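Local coordinates for protein ofchtiv-allosamidin (Ostrinia furnacalis, PDB 6JMB) that probably hydrolyses the beta-1,4 linkages of chitin as a family 18 group IV insect chitinase, and binds the inhibitor allosamidin, at residues V80-W85 and D119-D124; G204-L209 and P248-T253; S326-V331 and L364-T369. All coordinates share one frame; numbering follows the deposited sequence.

Interaction 1 of 3, residues V80-W85 and D119-D124; sequences VAVGGW and DGLDVD. With AMI (allosamizoline), chain C; NAA (2-acetamido-2-deoxy-beta-D-allopyranose), chain B.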
loop_
_atom_site.group_PDB
_atom_site.type_symbol
_atom_site.label_atom_id
_atom_site.label_comp_id
_atom_site.label_asym_id
_atom_site.label_seq_id
_atom_site.Cartn_x
_atom_site.Cartn_y
_atom_site.Cartn_z
ATOM N N VAL A 80 3.924 12.466 -5.260
ATOM C CA VAL A 80 3.101 11.881 -6.310
ATOM C C VAL A 80 3.662 10.492 -6.609
ATOM O O VAL A 80 4.887 10.302 -6.662
ATOM C CB VAL A 80 3.035 12.789 -7.554
ATOM C CG1 VAL A 80 4.403 12.909 -8.265
ATOM C CG2 VAL A 80 1.959 12.319 -8.514
ATOM N N ALA A 81 2.772 9.512 -6.738
ATOM C CA ALA A 81 3.168 8.130 -6.997
ATOM C C ALA A 81 2.935 7.778 -8.459
ATOM O O ALA A 81 1.843 7.999 -8.993
ATOM C CB ALA A 81 2.384 7.159 -6.109
ATOM N N VAL A 82 3.964 7.228 -9.103
ATOM C CA VAL A 82 3.868 6.760 -10.481
ATOM C C VAL A 82 3.777 5.241 -10.477
ATOM O O VAL A 82 4.516 4.565 -9.748
ATOM C CB VAL A 82 5.057 7.258 -11.325
ATOM C CG1 VAL A 82 6.396 6.700 -10.808
ATOM C CG2 VAL A 82 4.848 6.935 -12.803
ATOM N N GLY A 83 2.863 4.705 -11.276
ATOM C CA GLY A 83 2.752 3.270 -11.421
ATOM C C GLY A 83 1.464 2.724 -10.854
ATOM O O GLY A 83 0.374 3.194 -11.197
ATOM N N GLY A 84 1.581 1.726 -9.991
ATOM C CA GLY A 84 0.423 1.049 -9.454
ATOM C C GLY A 84 0.098 -0.215 -10.227
ATOM O O GLY A 84 0.545 -0.427 -11.356
ATOM N N TRP A 85 -0.721 -1.065 -9.600
ATOM C CA TRP A 85 -1.084 -2.351 -10.186
ATOM C C TRP A 85 -1.648 -2.201 -11.600
ATOM O O TRP A 85 -1.225 -2.902 -12.528
ATOM C CB TRP A 85 -2.098 -3.044 -9.269
ATOM C CG TRP A 85 -2.603 -4.344 -9.795
ATOM C CD1 TRP A 85 -3.827 -4.584 -10.356
ATOM C CD2 TRP A 85 -1.904 -5.588 -9.804
ATOM N NE1 TRP A 85 -3.927 -5.905 -10.717
ATOM C CE2 TRP A 85 -2.760 -6.544 -10.386
ATOM C CE3 TRP A 85 -0.636 -5.988 -9.375
ATOM C CZ2 TRP A 85 -2.385 -7.876 -10.554
ATOM C CZ3 TRP A 85 -0.268 -7.313 -9.540
ATOM C CH2 TRP A 85 -1.141 -8.239 -10.121
ATOM N N ASP A 119 6.461 17.413 -3.292
ATOM C CA ASP A 119 7.757 17.396 -2.626
ATOM C C ASP A 119 8.634 16.235 -3.054
ATOM O O ASP A 119 9.751 16.094 -2.540
ATOM C CB ASP A 119 7.564 17.372 -1.110
ATOM C CG ASP A 119 6.792 18.558 -0.622
ATOM O OD1 ASP A 119 7.329 19.684 -0.701
ATOM O OD2 ASP A 119 5.633 18.378 -0.196
ATOM N N GLY A 120 8.170 15.406 -3.975
ATOM C CA GLY A 120 8.966 14.292 -4.437
ATOM C C GLY A 120 8.115 13.269 -5.161
ATOM O O GLY A 120 6.927 13.477 -5.410
ATOM N N LEU A 121 8.766 12.156 -5.488
ATOM C CA LEU A 121 8.208 11.104 -6.321
ATOM C C LEU A 121 8.294 9.775 -5.588
ATOM O O LEU A 121 9.330 9.446 -5.000
ATOM C CB LEU A 121 9.009 10.984 -7.626
ATOM C CG LEU A 121 8.582 9.879 -8.596
ATOM C CD1 LEU A 121 7.225 10.192 -9.206
ATOM C CD2 LEU A 121 9.628 9.674 -9.685
ATOM N N ASP A 122 7.207 9.013 -5.635
ATOM C CA ASP A 122 7.182 7.631 -5.183
ATOM C C ASP A 122 7.055 6.749 -6.415
ATOM O O ASP A 122 6.174 6.974 -7.252
ATOM C CB ASP A 122 5.984 7.408 -4.255
ATOM C CG ASP A 122 5.909 5.995 -3.729
ATOM O OD1 ASP A 122 6.923 5.491 -3.196
ATOM O OD2 ASP A 122 4.828 5.377 -3.845
ATOM N N VAL A 123 7.939 5.766 -6.547
ATOM C CA VAL A 123 7.929 4.869 -7.699
ATOM C C VAL A 123 7.308 3.543 -7.281
ATOM O O VAL A 123 7.819 2.862 -6.379
ATOM C CB VAL A 123 9.338 4.669 -8.277
ATOM C CG1 VAL A 123 9.267 3.804 -9.528
ATOM C CG2 VAL A 123 9.971 6.018 -8.600
ATOM N N ASP A 124 6.195 3.188 -7.928
ATOM C CA ASP A 124 5.451 1.960 -7.663
ATOM C C ASP A 124 5.319 1.149 -8.952
ATOM O O ASP A 124 4.212 0.910 -9.443
ATOM C CB ASP A 124 4.077 2.321 -7.079
ATOM C CG ASP A 124 3.221 1.109 -6.769
ATOM O OD1 ASP A 124 3.768 0.015 -6.532
ATOM O OD2 ASP A 124 1.984 1.260 -6.754
HETATM C C1 AMI C . -1.023 -1.484 -3.775
HETATM C C2 AMI C . -0.671 -0.885 -5.195
HETATM C C3 AMI C . -1.933 -0.381 -5.690
HETATM C C4 AMI C . -3.022 -1.345 -5.063
HETATM C C5 AMI C . -2.571 -1.401 -3.681
HETATM C C6 AMI C . -3.181 -2.606 -2.876
HETATM C C7 AMI C . 0.336 0.261 -3.593
HETATM C C8 AMI C . 2.059 2.124 -3.793
HETATM C C9 AMI C . 1.270 1.353 -1.480
HETATM N N2 AMI C . 0.216 0.051 -4.975
HETATM N N7 AMI C . 1.224 1.246 -2.963
HETATM O O3 AMI C . -1.942 -0.351 -7.116
HETATM O O4 AMI C . -4.349 -0.835 -5.062
HETATM O O6 AMI C . -2.916 -3.799 -3.584
HETATM O O7 AMI C . -0.442 -0.557 -2.830
HETATM C C1 NAA B . -5.044 -1.063 -6.249
HETATM C C2 NAA B . -6.537 -0.938 -5.989
HETATM C C3 NAA B . -7.337 -0.991 -7.236
HETATM C C4 NAA B . -6.873 0.066 -8.220
HETATM C C5 NAA B . -5.383 -0.106 -8.478
HETATM C C6 NAA B . -4.820 0.936 -9.396
HETATM C C7 NAA B . -7.262 -1.786 -3.684
HETATM C C8 NAA B . -7.532 -2.975 -2.755
HETATM N N2 NAA B . -6.842 -2.090 -5.074
HETATM O O3 NAA B . -7.184 -2.329 -7.804
HETATM O O4 NAA B . -7.548 -0.030 -9.490
HETATM O O5 NAA B . -4.669 0.011 -7.208
HETATM O O6 NAA B . -3.463 0.617 -9.617
HETATM O O7 NAA B . -7.392 -0.677 -3.329
#
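V80 to G83 pair in parallel register with L121 to D124, the two strand axes 4.7 Å apart at closest approach and diverging by 29°. Five backbone hydrogen bonds join them; D122 draws two, its N giving to V80 O and its O taking V82 N, and the last runs from G84 N to D124 O (2.8 Å). On one face L121 CD1 touches V80 CG1 (4.0 Å) and V82 CG1 (3.9 Å). Both valines carry CG1 between backbone N and carbonyl carbon (chi1 67° and 63°), which points that methyl at the neighbouring strand. F105 and I113 of helix 99-116 cover this apolar patch. The other face turns into the barrel: A81 CB rests 3.8 Å from D122 OD2, an oxygen hydrogen-bonded to Y9 OH, while D122 OD1 is held by T162. At G83 a CB would collide with D124 O, and at its backbone angles also with the preceding carbonyl O. D124 CG stands anti to the backbone N, which carries the carboxyl group to the inhibitor, with OD2 2.8 Å from N2 of allosamizoline. W85 N gives a hydrogen bond to O3 of the same group (2.9 Å), which is also hydrogen-bonded to D194 OD2. The segment 119-124 carries the three aspartates of the family 18 DxxDxDxE signature, which E126 completes. Pinned at its own N and O, D124 sets a carboxyl oxygen beside an oxazoline nitrogen, consistent with allosamidin imitating the oxazolinium intermediate of substrate-assisted chitin cleavage.

Interaction 2 of 3, residues G204-L209 and P248-T253; sequences GHNAPL and PFYGRT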
loop_
_atom_site.group_PDB
_atom_site.type_symbol
_atom_site.label_atom_id
_atom_site.label_comp_id
_atom_site.label_asym_id
_atom_site.label_seq_id
_atom_site.Cartn_x
_atom_site.Cartn_y
_atom_site.Cartn_z
ATOM N N GLY A 204 -7.344 -17.034 3.279
ATOM C CA GLY A 204 -6.097 -16.656 3.918
ATOM C C GLY A 204 -6.151 -15.187 4.262
ATOM O O GLY A 204 -7.020 -14.445 3.791
ATOM N N HIS A 205 -5.213 -14.774 5.100
ATOM C CA HIS A 205 -5.225 -13.412 5.604
ATOM C C HIS A 205 -4.533 -12.460 4.643
ATOM O O HIS A 205 -3.521 -12.793 4.018
ATOM C CB HIS A 205 -4.572 -13.330 6.982
ATOM C CG HIS A 205 -5.242 -14.189 8.009
ATOM N ND1 HIS A 205 -6.572 -14.059 8.341
ATOM C CD2 HIS A 205 -4.759 -15.197 8.772
ATOM C CE1 HIS A 205 -6.879 -14.947 9.271
ATOM N NE2 HIS A 205 -5.795 -15.648 9.552
ATOM N N ASN A 206 -5.094 -11.262 4.546
ATOM C CA ASN A 206 -4.516 -10.219 3.710
ATOM C C ASN A 206 -3.166 -9.775 4.261
ATOM O O ASN A 206 -2.226 -9.523 3.494
ATOM C CB ASN A 206 -5.514 -9.060 3.672
ATOM C CG ASN A 206 -5.121 -7.954 2.721
ATOM O OD1 ASN A 206 -4.528 -8.184 1.665
ATOM N ND2 ASN A 206 -5.488 -6.731 3.081
ATOM N N ALA A 207 -3.041 -9.706 5.584
ATOM C CA ALA A 207 -1.802 -9.250 6.200
ATOM C C ALA A 207 -1.564 -9.954 7.529
ATOM O O ALA A 207 -1.500 -9.301 8.578
ATOM C CB ALA A 207 -1.850 -7.731 6.392
ATOM N N PRO A 208 -1.398 -11.274 7.535
ATOM C CA PRO A 208 -1.075 -11.955 8.794
ATOM C C PRO A 208 0.307 -11.536 9.268
ATOM O O PRO A 208 1.235 -11.398 8.471
ATOM C CB PRO A 208 -1.090 -13.435 8.399
ATOM C CG PRO A 208 -0.662 -13.431 6.958
ATOM C CD PRO A 208 -1.191 -12.142 6.357
ATOM N N LEU A 209 0.440 -11.328 10.580
ATOM C CA LEU A 209 1.736 -10.951 11.132
ATOM C C LEU A 209 2.685 -12.143 11.165
ATOM O O LEU A 209 3.857 -12.027 10.786
ATOM C CB LEU A 209 1.541 -10.374 12.534
ATOM C CG LEU A 209 2.636 -9.519 13.165
ATOM C CD1 LEU A 209 3.168 -8.494 12.178
ATOM C CD2 LEU A 209 2.064 -8.828 14.399
ATOM N N PRO A 248 -2.762 -2.491 5.587
ATOM C CA PRO A 248 -3.936 -2.285 4.726
ATOM C C PRO A 248 -5.127 -1.692 5.465
ATOM O O PRO A 248 -5.429 -2.088 6.594
ATOM C CB PRO A 248 -4.261 -3.710 4.268
ATOM C CG PRO A 248 -3.907 -4.550 5.485
ATOM C CD PRO A 248 -2.738 -3.851 6.172
ATOM N N PHE A 249 -5.836 -0.766 4.818
ATOM C CA PHE A 249 -7.107 -0.250 5.307
ATOM C C PHE A 249 -8.282 -0.896 4.580
ATOM O O PHE A 249 -9.373 -0.318 4.516
ATOM C CB PHE A 249 -7.176 1.273 5.159
ATOM C CG PHE A 249 -6.414 2.049 6.206
ATOM C CD1 PHE A 249 -5.440 1.460 7.010
ATOM C CD2 PHE A 249 -6.693 3.393 6.381
ATOM C CE1 PHE A 249 -4.754 2.215 7.964
ATOM C CE2 PHE A 249 -6.016 4.150 7.329
ATOM C CZ PHE A 249 -5.048 3.563 8.127
ATOM N N TYR A 250 -8.059 -2.067 4.003
ATOM C CA TYR A 250 -9.076 -2.812 3.285
ATOM C C TYR A 250 -8.887 -4.275 3.645
ATOM O O TYR A 250 -7.840 -4.679 4.165
ATOM C CB TYR A 250 -8.939 -2.628 1.761
ATOM C CG TYR A 250 -7.605 -3.131 1.253
ATOM C CD1 TYR A 250 -6.464 -2.337 1.347
ATOM C CD2 TYR A 250 -7.476 -4.400 0.710
ATOM C CE1 TYR A 250 -5.238 -2.794 0.922
ATOM C CE2 TYR A 250 -6.243 -4.867 0.274
ATOM C CZ TYR A 250 -5.128 -4.052 0.385
ATOM O OH TYR A 250 -3.891 -4.492 -0.040
ATOM N N GLY A 251 -9.921 -5.067 3.365
ATOM C CA GLY A 251 -9.868 -6.500 3.526
ATOM C C GLY A 251 -10.114 -7.189 2.195
ATOM O O GLY A 251 -10.424 -6.549 1.183
ATOM N N ARG A 252 -9.975 -8.514 2.204
ATOM C CA ARG A 252 -10.203 -9.319 1.013
ATOM C C ARG A 252 -11.247 -10.387 1.307
ATOM O O ARG A 252 -11.350 -10.885 2.436
ATOM C CB ARG A 252 -8.889 -9.904 0.473
ATOM C CG ARG A 252 -7.949 -8.807 -0.009
ATOM C CD ARG A 252 -6.780 -9.344 -0.828
ATOM N NE ARG A 252 -6.098 -8.247 -1.512
ATOM C CZ ARG A 252 -6.534 -7.674 -2.631
ATOM N NH1 ARG A 252 -7.644 -8.108 -3.216
ATOM N NH2 ARG A 252 -5.852 -6.667 -3.176
ATOM N N THR A 253 -12.049 -10.713 0.288
ATOM C CA THR A 253 -13.275 -11.473 0.481
ATOM C C THR A 253 -13.299 -12.701 -0.418
ATOM O O THR A 253 -12.801 -12.681 -1.551
ATOM C CB THR A 253 -14.528 -10.614 0.230
ATOM O OG1 THR A 253 -14.681 -10.397 -1.175
ATOM C CG2 THR A 253 -14.429 -9.261 0.942
HETATM O O HOH W 1 -6.677 -6.659 5.838
#
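N206 reaches across to Y250 and R252 with its amide, CG being anti to the backbone N (chi1 -174°). Its ND2 end lies obliquely by the tyrosine ring, 3.5 Å from Y250 CE2. The same nitrogen makes a weak hydrogen bond to Y250 O (3.3 Å, bent to 120° at the hydrogen); a water accepting from N206 ND2 at 3.0 Å and donating to Y250 O offers a second route. At the other end OD1 takes its hydrogen bond from D194 N and lies 3.5 Å from R252 NE, near the guanidinium plane, although the two flat groups stand 82° apart. In the family 18 (beta/alpha)8 barrel, this fastens the loop after strand 187-190 to strand 243-256 beside the inhibitor pocket. Y250 itself touches allosamizoline, and D194 OD1 is hydrogen-bonded to its OH and forms a salt bridge with R252 NH2. An alanine in place of N206 would probably leave D194 N and the bridging water without their amide mate and open a gap beside the Y250 ring and R252 CG and CD, where the amide now packs. Beyond the amide, P248 CB packs 3.5 Å from N206 ND2, and P248 CG meets A207 CB at 3.9 Å.

Interaction 3 of 3, residues S326-V331 and L364-T369; sequences SMTAKV and LNTINT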
loop_
_atom_site.group_PDB
_atom_site.type_symbol
_atom_site.label_atom_id
_atom_site.label_comp_id
_atom_site.label_asym_id
_atom_site.label_seq_id
_atom_site.Cartn_x
_atom_site.Cartn_y
_atom_site.Cartn_z
ATOM N N SER A 326 -5.851 -5.330 15.508
ATOM C CA SER A 326 -4.784 -5.896 14.691
ATOM C C SER A 326 -3.824 -4.821 14.199
ATOM O O SER A 326 -2.626 -5.078 14.064
ATOM C CB SER A 326 -5.354 -6.722 13.531
ATOM O OG SER A 326 -5.986 -5.901 12.557
ATOM N N MET A 327 -4.330 -3.613 13.939
ATOM C CA MET A 327 -3.453 -2.497 13.604
ATOM C C MET A 327 -2.505 -2.194 14.757
ATOM O O MET A 327 -1.319 -1.929 14.543
ATOM C CB MET A 327 -4.299 -1.266 13.261
ATOM C CG MET A 327 -3.567 -0.168 12.517
ATOM S SD MET A 327 -2.877 -0.738 10.953
ATOM C CE MET A 327 -4.352 -1.101 10.001
ATOM N N THR A 328 -3.012 -2.252 15.992
ATOM C CA THR A 328 -2.161 -2.042 17.163
ATOM C C THR A 328 -1.026 -3.062 17.203
ATOM O O THR A 328 0.141 -2.708 17.417
ATOM C CB THR A 328 -3.003 -2.105 18.442
ATOM O OG1 THR A 328 -3.960 -1.034 18.425
ATOM C CG2 THR A 328 -2.115 -1.945 19.684
ATOM N N ALA A 329 -1.350 -4.337 16.976
ATOM C CA ALA A 329 -0.319 -5.370 16.959
ATOM C C ALA A 329 0.713 -5.108 15.869
ATOM O O ALA A 329 1.913 -5.322 16.077
ATOM C CB ALA A 329 -0.955 -6.757 16.795
ATOM N N LYS A 330 0.265 -4.647 14.703
ATOM C CA LYS A 330 1.190 -4.364 13.610
ATOM C C LYS A 330 2.143 -3.229 13.967
ATOM O O LYS A 330 3.347 -3.316 13.701
ATOM C CB LYS A 330 0.399 -4.026 12.345
ATOM C CG LYS A 330 -0.106 -5.260 11.586
ATOM C CD LYS A 330 -1.150 -4.903 10.528
ATOM C CE LYS A 330 -1.460 -6.080 9.603
ATOM N NZ LYS A 330 -2.192 -7.182 10.306
ATOM N N VAL A 331 1.628 -2.154 14.569
ATOM C CA VAL A 331 2.498 -1.023 14.875
ATOM C C VAL A 331 3.431 -1.364 16.032
ATOM O O VAL A 331 4.591 -0.932 16.058
ATOM C CB VAL A 331 1.676 0.256 15.114
ATOM C CG1 VAL A 331 2.602 1.444 15.355
ATOM C CG2 VAL A 331 0.781 0.531 13.913
ATOM N N LEU A 364 -6.203 5.097 11.290
ATOM C CA LEU A 364 -5.114 6.058 11.175
ATOM C C LEU A 364 -4.762 6.664 12.530
ATOM O O LEU A 364 -3.579 6.837 12.851
ATOM C CB LEU A 364 -5.489 7.128 10.151
ATOM C CG LEU A 364 -4.394 8.102 9.720
ATOM C CD1 LEU A 364 -3.112 7.386 9.326
ATOM C CD2 LEU A 364 -4.904 8.945 8.567
ATOM N N ASN A 365 -5.770 6.973 13.353
ATOM C CA ASN A 365 -5.484 7.441 14.708
ATOM C C ASN A 365 -4.747 6.380 15.514
ATOM O O ASN A 365 -3.829 6.701 16.281
ATOM C CB ASN A 365 -6.771 7.869 15.415
ATOM C CG ASN A 365 -7.141 9.305 15.121
ATOM O OD1 ASN A 365 -6.444 10.236 15.534
ATOM N ND2 ASN A 365 -8.241 9.497 14.409
ATOM N N THR A 366 -5.115 5.108 15.339
ATOM C CA THR A 366 -4.406 4.034 16.033
ATOM C C THR A 366 -2.927 4.026 15.660
ATOM O O THR A 366 -2.056 3.917 16.532
ATOM C CB THR A 366 -5.052 2.684 15.713
ATOM O OG1 THR A 366 -6.387 2.662 16.228
ATOM C CG2 THR A 366 -4.263 1.553 16.354
ATOM N N ILE A 367 -2.624 4.142 14.366
ATOM C CA ILE A 367 -1.232 4.169 13.923
ATOM C C ILE A 367 -0.478 5.308 14.596
ATOM O O ILE A 367 0.618 5.117 15.140
ATOM C CB ILE A 367 -1.160 4.272 12.390
ATOM C CG1 ILE A 367 -1.678 2.988 11.752
ATOM C CG2 ILE A 367 0.268 4.547 11.948
ATOM C CD1 ILE A 367 -1.966 3.127 10.266
ATOM N N ASN A 368 -1.062 6.509 14.578
ATOM C CA ASN A 368 -0.385 7.669 15.149
ATOM C C ASN A 368 -0.182 7.501 16.650
ATOM O O ASN A 368 0.884 7.833 17.181
ATOM C CB ASN A 368 -1.188 8.934 14.844
ATOM C CG ASN A 368 -0.920 9.470 13.448
ATOM O OD1 ASN A 368 -0.027 10.293 13.252
ATOM N ND2 ASN A 368 -1.689 9.005 12.471
ATOM N N THR A 369 -1.193 6.973 17.343
ATOM C CA THR A 369 -1.129 6.805 18.791
ATOM C C THR A 369 -0.060 5.793 19.182
ATOM O O THR A 369 0.760 6.049 20.072
ATOM C CB THR A 369 -2.504 6.362 19.298
ATOM O OG1 THR A 369 -3.433 7.443 19.158
ATOM C CG2 THR A 369 -2.439 5.942 20.756
#
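M327 and I367 meet obliquely where the two helices face the barrel strands, M327 CG lying 3.8 Å from I367 CG1. The methionine leaves its backbone with CG anti to N (chi1 -163°) and then bends at chi2 (59°), which brings SD to 4.0 Å from both I367 CG1 and I367 CD1. From the next turn V331 crosses the isoleucine at about a right angle, bringing CG2 to 4.1 Å from I367 CG1, so that the CG1 methylene of the isoleucine's ethyl branch meets two residues of segment 326-331. Nearer the surface T328 and T366 also cross almost perpendicularly. Here the methyl T366 CG2 faces the hydroxyl T328 OG1 at 3.3 Å, while each threonine OG1 is bonded to a carbonyl of its own helix, T328 to V324 O and T366 to P362 O. The contact is thus made by van der Waals packing, with both hydroxyls bonded within their own helices. The segment axes approach to 9.3 Å and run in the same sense, 31° apart. M327 and I367 also both rest on F249 of strand 243-256. Same-sense neighbouring helices, separated in sequence by strand 341-345 and laid on the strands within, are typical of the outer helical layer of a (beta/alpha)8 barrel.

Following the chain from its N terminus, interaction 1 comes first, closing a 33-residue, mostly helical excursion between two adjacent barrel strands. Interaction 2 then closes a 38-residue loop, tying the loop segment 204-209 to strand 243-256. Interaction 3 closes the last, 32 residues long, between helices 324-336 and 362-373. The three lie in series: none nests and none crosses. Interaction 1 sits on the opposite side of the chain's centre from the others, its centre about 23 Å from that of interaction 2. Interactions 2 and 3 touch directly, K330 NZ probably bonding to A207 O (2.8 Å) and M327 CE packing on P248 O (3.7 Å), which joins strand, loop and outer helices.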